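Local coordinates for protein GH26C (Muricauda sp. MAR_2010_75, PDB 6Q78) that probably cleaves internal beta-1,4-mannosidic bonds in mannan chains, as a TIM-barrel glycoside hydrolase of family 26, at residues L152-C157 and A216-I221; F206-V211 and V262-F267. One frame throughout, in Å; residues are numbered along the deposited sequence.

How the contacts relate
From the N terminus, the chain first enters contact 1 at strand 153-157. It then runs out through helices 176-186 and 193-208, and the end of the latter enters contact 2 at 206-211. The chain turns back to 216-221, where contact 1 closes a beta-alpha-beta crossover between parallel neighbours. It continues through strand 220-223 and helix 242-259. At 262-267 contact 2 closes the second loop. The segments alternate, so the two contacts cross and neither nests in the other. They meet at V218, whose N lies 2.8 Å from L210 O, probably hydrogen-bonded. Together they tie three successive barrel strands to the end of helix 193-208.

Contact 1 of 2, residues L152-C157 and A216-I221; sequences LVNVFC and ALVPII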
loop_
_atom_site.group_PDB
_atom_site.type_symbol
_atom_site.label_atom_id
_atom_site.label_comp_id
_atom_site.label_asym_id
_atom_site.label_seq_id
_atom_site.Cartn_x
_atom_site.Cartn_y
_atom_site.Cartn_z
ATOM N N LEU A 152 7.343 4.912 11.833
ATOM C CA LEU A 152 7.013 4.694 10.434
ATOM C C LEU A 152 5.532 4.420 10.273
ATOM O O LEU A 152 4.842 4.014 11.211
ATOM C CB LEU A 152 7.757 3.483 9.870
ATOM C CG LEU A 152 9.234 3.641 9.481
ATOM C CD1 LEU A 152 10.120 4.063 10.629
ATOM C CD2 LEU A 152 9.718 2.349 8.861
ATOM N N VAL A 153 5.050 4.632 9.039
ATOM C CA VAL A 153 3.701 4.258 8.618
ATOM C C VAL A 153 3.745 2.820 8.113
ATOM O O VAL A 153 4.687 2.419 7.442
ATOM C CB VAL A 153 3.250 5.218 7.511
ATOM C CG1 VAL A 153 1.906 4.836 6.933
ATOM C CG2 VAL A 153 3.228 6.664 8.016
ATOM N N ASN A 154 2.691 2.043 8.394
ATOM C CA ASN A 154 2.567 0.653 7.926
ATOM C C ASN A 154 1.402 0.521 6.955
ATOM O O ASN A 154 0.284 0.935 7.268
ATOM C CB ASN A 154 2.319 -0.306 9.103
ATOM C CG ASN A 154 3.560 -0.585 9.916
ATOM O OD1 ASN A 154 4.428 -1.368 9.499
ATOM N ND2 ASN A 154 3.663 0.039 11.078
ATOM N N VAL A 155 1.659 -0.091 5.802
ATOM C CA VAL A 155 0.642 -0.382 4.795
ATOM C C VAL A 155 0.646 -1.889 4.545
ATOM O O VAL A 155 1.719 -2.484 4.398
ATOM C CB VAL A 155 0.914 0.396 3.493
ATOM C CG1 VAL A 155 -0.259 0.183 2.516
ATOM C CG2 VAL A 155 1.131 1.861 3.772
ATOM N N PHE A 156 -0.543 -2.508 4.499
ATOM C CA PHE A 156 -0.686 -3.915 4.111
ATOM C C PHE A 156 -1.486 -4.062 2.832
ATOM O O PHE A 156 -2.604 -3.528 2.736
ATOM C CB PHE A 156 -1.465 -4.714 5.161
ATOM C CG PHE A 156 -0.636 -5.230 6.307
ATOM C CD1 PHE A 156 -0.157 -4.351 7.296
ATOM C CD2 PHE A 156 -0.323 -6.577 6.391
ATOM C CE1 PHE A 156 0.600 -4.828 8.382
ATOM C CE2 PHE A 156 0.408 -7.064 7.500
ATOM C CZ PHE A 156 0.858 -6.182 8.490
ATOM N N CYS A 157 -0.936 -4.814 1.880
ATOM C CA CYS A 157 -1.699 -5.339 0.755
ATOM C C CYS A 157 -2.055 -6.786 1.094
ATOM O O CYS A 157 -1.768 -7.275 2.196
ATOM C CB CYS A 157 -0.925 -5.193 -0.563
ATOM S SG CYS A 157 0.629 -6.156 -0.605
ATOM N N ALA A 216 -0.209 1.491 22.591
ATOM C CA ALA A 216 -1.295 1.785 21.672
ATOM C C ALA A 216 -1.343 0.741 20.550
ATOM O O ALA A 216 -0.317 0.178 20.155
ATOM C CB ALA A 216 -1.063 3.139 20.990
ATOM N N LEU A 217 -2.536 0.547 19.990
ATOM C CA LEU A 217 -2.663 -0.245 18.767
ATOM C C LEU A 217 -1.987 0.439 17.578
ATOM O O LEU A 217 -2.090 1.653 17.381
ATOM C CB LEU A 217 -4.146 -0.504 18.437
ATOM C CG LEU A 217 -4.875 -1.418 19.428
ATOM C CD1 LEU A 217 -6.363 -1.532 19.089
ATOM C CD2 LEU A 217 -4.228 -2.787 19.378
ATOM N N VAL A 218 -1.322 -0.359 16.751
ATOM C CA VAL A 218 -0.624 0.140 15.570
ATOM C C VAL A 218 -1.649 0.424 14.478
ATOM O O VAL A 218 -2.321 -0.517 14.006
ATOM C CB VAL A 218 0.370 -0.905 15.042
ATOM C CG1 VAL A 218 1.029 -0.394 13.750
ATOM C CG2 VAL A 218 1.405 -1.248 16.115
ATOM N N PRO A 219 -1.794 1.663 13.997
ATOM C CA PRO A 219 -2.679 1.887 12.839
ATOM C C PRO A 219 -2.074 1.270 11.600
ATOM O O PRO A 219 -0.873 1.387 11.364
ATOM C CB PRO A 219 -2.743 3.419 12.716
ATOM C CG PRO A 219 -2.343 3.908 14.125
ATOM C CD PRO A 219 -1.291 2.929 14.562
ATOM N N ILE A 220 -2.913 0.588 10.812
ATOM C CA ILE A 220 -2.424 0.114 9.530
ATOM C C ILE A 220 -3.322 0.608 8.410
ATOM O O ILE A 220 -4.539 0.767 8.577
ATOM C CB ILE A 220 -2.262 -1.414 9.478
ATOM C CG1 ILE A 220 -3.596 -2.117 9.590
ATOM C CG2 ILE A 220 -1.232 -1.934 10.535
ATOM C CD1 ILE A 220 -3.520 -3.563 9.132
ATOM N N ILE A 221 -2.710 0.819 7.252
ATOM C CA ILE A 221 -3.452 1.093 6.021
ATOM C C ILE A 221 -3.650 -0.231 5.305
ATOM O O ILE A 221 -2.684 -0.931 5.010
ATOM C CB ILE A 221 -2.679 2.079 5.140
ATOM C CG1 ILE A 221 -2.471 3.421 5.878
ATOM C CG2 ILE A 221 -3.385 2.228 3.785
ATOM C CD1 ILE A 221 -1.509 4.324 5.204
HETATM O O HOH W 1 1.707 2.295 11.668
HETATM O O HOH W 2 0.036 3.056 9.208
#
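I221 turns CG1 anti to its carbonyl carbon (chi1 -61°), and its extended chain carries CD1 to V153 and V155. CD1 packs 3.9 Å from V153 CG1 and 3.9 Å from V155 CG2. I220 holds CG1 between its backbone N and carbonyl carbon (chi1 66°), and its extended second torsion (163°) carries CD1 to the F156 ring, which it meets obliquely, 3.9 Å from CD1 of F156.

Two nearly straight backbone bonds join the strands in parallel. I221 N donates to N154 O at 3.0 Å. F156 N donates to I221 O at 2.7 Å, almost in line with the carbonyl. The two bonds flank V155, which pairs with I221.

Before this bridge the segments part, and water takes over. Water 1 accepts from N154 ND2 and donates to P219 O. Water 2 accepts from N154 N at 3.0 Å and donates to the same oxygen, so two waters grip P219 O. V218 CG1 lies 3.8 Å from N154 ND2.

The pair forms two adjacent staves of the TIM barrel. Strand 112-116 bonds to V153 and V155 from the other flank. On helix 132-150, F156 touches V144 and V218 touches F148.

Contact 2 of 2, residues F206-V211 and V262-F267; sequences FTKSLV and VNNMLF
N264 and T207 carry the polar part of this contact. N264 ND2 donates to T207 O at 3.1 Å, nearly straight (174°) and close to the plane of the amide. N264 CG stands between its own backbone N and carbonyl carbon (chi1 56°), which puts the head of the side chain on the side of T207. The donor lies well above the carbonyl plane of T207. L210 N reaches the same oxygen from the opposite face, at 3.3 Å. ND2 also bonds to V218 O, so one amide group ties together two backbone carbonyls. An alanine at N264 would probably leave V218 O without this donor, leave T207 O with L210 N alone of these two, and open a gap beside the T207 methyl.

Other polar groups are held nearby. S209 gives both its backbone N and its OG to F206 O. T207 OG1 bonds back to I203 O, and K208 NZ bonds to L260 O.

The remaining contacts are van der Waals. T207 CG2 lies 3.5 Å from both OD1 and ND2 of N264. It also meets V262 CG1 at 4.0 Å. The M265 side chain crosses T207 at about a right angle, with CE 3.8 Å from T207 OG1. The extended K208 chain brings CE within 4.0 Å of V262 CG2.

The contact joins the C-terminal end of helix 193-208 to the start of strand 265-269. Strand 220-223 runs beside both, and its I220 touches T207, L210 and M265. I220 also makes backbone bonds to N264 and L266. L210 packs on helix 132-150, and N264 touches T66 of helix 64-76.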
loop_
_atom_site.group_PDB
_atom_site.type_symbol
_atom_site.label_atom_id
_atom_site.label_comp_id
_atom_site.label_asym_id
_atom_site.label_seq_id
_atom_site.Cartn_x
_atom_site.Cartn_y
_atom_site.Cartn_z
ATOM N N PHE A 206 -5.332 -10.561 13.850
ATOM C CA PHE A 206 -3.942 -10.135 13.735
ATOM C C PHE A 206 -3.836 -8.634 13.942
ATOM O O PHE A 206 -2.950 -8.149 14.670
ATOM C CB PHE A 206 -3.383 -10.529 12.353
ATOM C CG PHE A 206 -1.970 -10.083 12.118
ATOM C CD1 PHE A 206 -1.697 -8.838 11.569
ATOM C CD2 PHE A 206 -0.905 -10.895 12.493
ATOM C CE1 PHE A 206 -0.381 -8.446 11.343
ATOM C CE2 PHE A 206 0.406 -10.487 12.298
ATOM C CZ PHE A 206 0.673 -9.280 11.729
ATOM N N THR A 207 -4.690 -7.878 13.251
ATOM C CA THR A 207 -4.584 -6.419 13.320
ATOM C C THR A 207 -4.831 -5.899 14.741
ATOM O O THR A 207 -4.124 -4.987 15.215
ATOM C CB THR A 207 -5.577 -5.821 12.327
ATOM O OG1 THR A 207 -5.221 -6.218 10.993
ATOM C CG2 THR A 207 -5.565 -4.283 12.380
ATOM N N LYS A 208 -5.817 -6.467 15.451
ATOM C CA LYS A 208 -6.091 -6.010 16.813
ATOM C C LYS A 208 -5.046 -6.480 17.808
ATOM O O LYS A 208 -5.081 -6.023 18.962
ATOM C CB LYS A 208 -7.432 -6.530 17.266
ATOM C CG LYS A 208 -8.594 -5.930 16.567
ATOM C CD LYS A 208 -9.841 -6.614 17.142
ATOM C CE LYS A 208 -11.068 -6.085 16.586
ATOM N NZ LYS A 208 -12.171 -6.789 17.322
ATOM N N SER A 209 -4.120 -7.347 17.398
ATOM C CA SER A 209 -3.044 -7.820 18.255
ATOM C C SER A 209 -1.832 -6.908 18.212
ATOM O O SER A 209 -0.903 -7.121 18.994
ATOM C CB SER A 209 -2.578 -9.235 17.858
ATOM O OG SER A 209 -1.614 -9.209 16.805
ATOM N N LEU A 210 -1.804 -5.922 17.304
ATOM C CA LEU A 210 -0.598 -5.121 17.073
ATOM C C LEU A 210 -0.533 -4.007 18.106
ATOM O O LEU A 210 -1.136 -2.942 17.915
ATOM C CB LEU A 210 -0.632 -4.518 15.669
ATOM C CG LEU A 210 -0.683 -5.522 14.537
ATOM C CD1 LEU A 210 -0.881 -4.779 13.213
ATOM C CD2 LEU A 210 0.652 -6.336 14.504
ATOM N N VAL A 211 0.195 -4.244 19.195
ATOM C CA VAL A 211 0.340 -3.256 20.277
ATOM C C VAL A 211 1.794 -2.782 20.309
ATOM O O VAL A 211 2.713 -3.594 20.482
ATOM C CB VAL A 211 -0.100 -3.819 21.637
ATOM C CG1 VAL A 211 0.117 -2.731 22.706
ATOM C CG2 VAL A 211 -1.550 -4.280 21.590
ATOM N N VAL A 262 -12.789 -3.547 14.120
ATOM C CA VAL A 262 -11.394 -3.187 13.867
ATOM C C VAL A 262 -11.321 -1.671 13.801
ATOM O O VAL A 262 -11.838 -1.051 12.867
ATOM C CB VAL A 262 -10.852 -3.801 12.577
ATOM C CG1 VAL A 262 -9.401 -3.317 12.347
ATOM C CG2 VAL A 262 -10.869 -5.339 12.684
ATOM N N ASN A 263 -10.668 -1.068 14.789
ATOM C CA ASN A 263 -10.629 0.379 14.892
ATOM C C ASN A 263 -9.273 0.974 14.572
ATOM O O ASN A 263 -9.107 2.196 14.692
ATOM C CB ASN A 263 -11.072 0.792 16.304
ATOM C CG ASN A 263 -12.542 0.601 16.505
ATOM O OD1 ASN A 263 -13.310 0.780 15.564
ATOM N ND2 ASN A 263 -12.959 0.253 17.728
ATOM N N ASN A 264 -8.292 0.158 14.168
ATOM C CA ASN A 264 -6.960 0.669 13.862
ATOM C C ASN A 264 -6.606 0.458 12.387
ATOM O O ASN A 264 -5.502 0.043 12.040
ATOM C CB ASN A 264 -5.894 0.085 14.809
ATOM C CG ASN A 264 -5.836 -1.453 14.827
ATOM O OD1 ASN A 264 -6.852 -2.143 14.876
ATOM N ND2 ASN A 264 -4.623 -1.980 14.858
ATOM N N MET A 265 -7.553 0.750 11.497
ATOM C CA MET A 265 -7.393 0.536 10.057
ATOM C C MET A 265 -7.887 1.750 9.279
ATOM O O MET A 265 -8.988 2.263 9.530
ATOM C CB MET A 265 -8.219 -0.687 9.630
ATOM C CG MET A 265 -7.818 -1.337 8.340
ATOM S SD MET A 265 -8.670 -2.949 8.241
ATOM C CE MET A 265 -7.378 -4.119 8.620
ATOM N N LEU A 266 -7.081 2.192 8.322
ATOM C CA LEU A 266 -7.504 3.066 7.230
ATOM C C LEU A 266 -7.581 2.187 5.984
ATOM O O LEU A 266 -6.910 1.152 5.893
ATOM C CB LEU A 266 -6.452 4.148 6.990
ATOM C CG LEU A 266 -6.139 5.115 8.145
ATOM C CD1 LEU A 266 -5.135 6.184 7.686
ATOM C CD2 LEU A 266 -7.431 5.832 8.593
ATOM N N PHE A 267 -8.432 2.577 5.032
ATOM C CA PHE A 267 -8.705 1.765 3.846
ATOM C C PHE A 267 -8.231 2.464 2.580
ATOM O O PHE A 267 -8.594 3.625 2.335
ATOM C CB PHE A 267 -10.215 1.475 3.745
ATOM C CG PHE A 267 -10.732 0.684 4.901
ATOM C CD1 PHE A 267 -10.679 -0.706 4.887
ATOM C CD2 PHE A 267 -11.218 1.321 6.027
ATOM C CE1 PHE A 267 -11.117 -1.464 5.989
ATOM C CE2 PHE A 267 -11.668 0.585 7.119
ATOM C CZ PHE A 267 -11.616 -0.808 7.080
#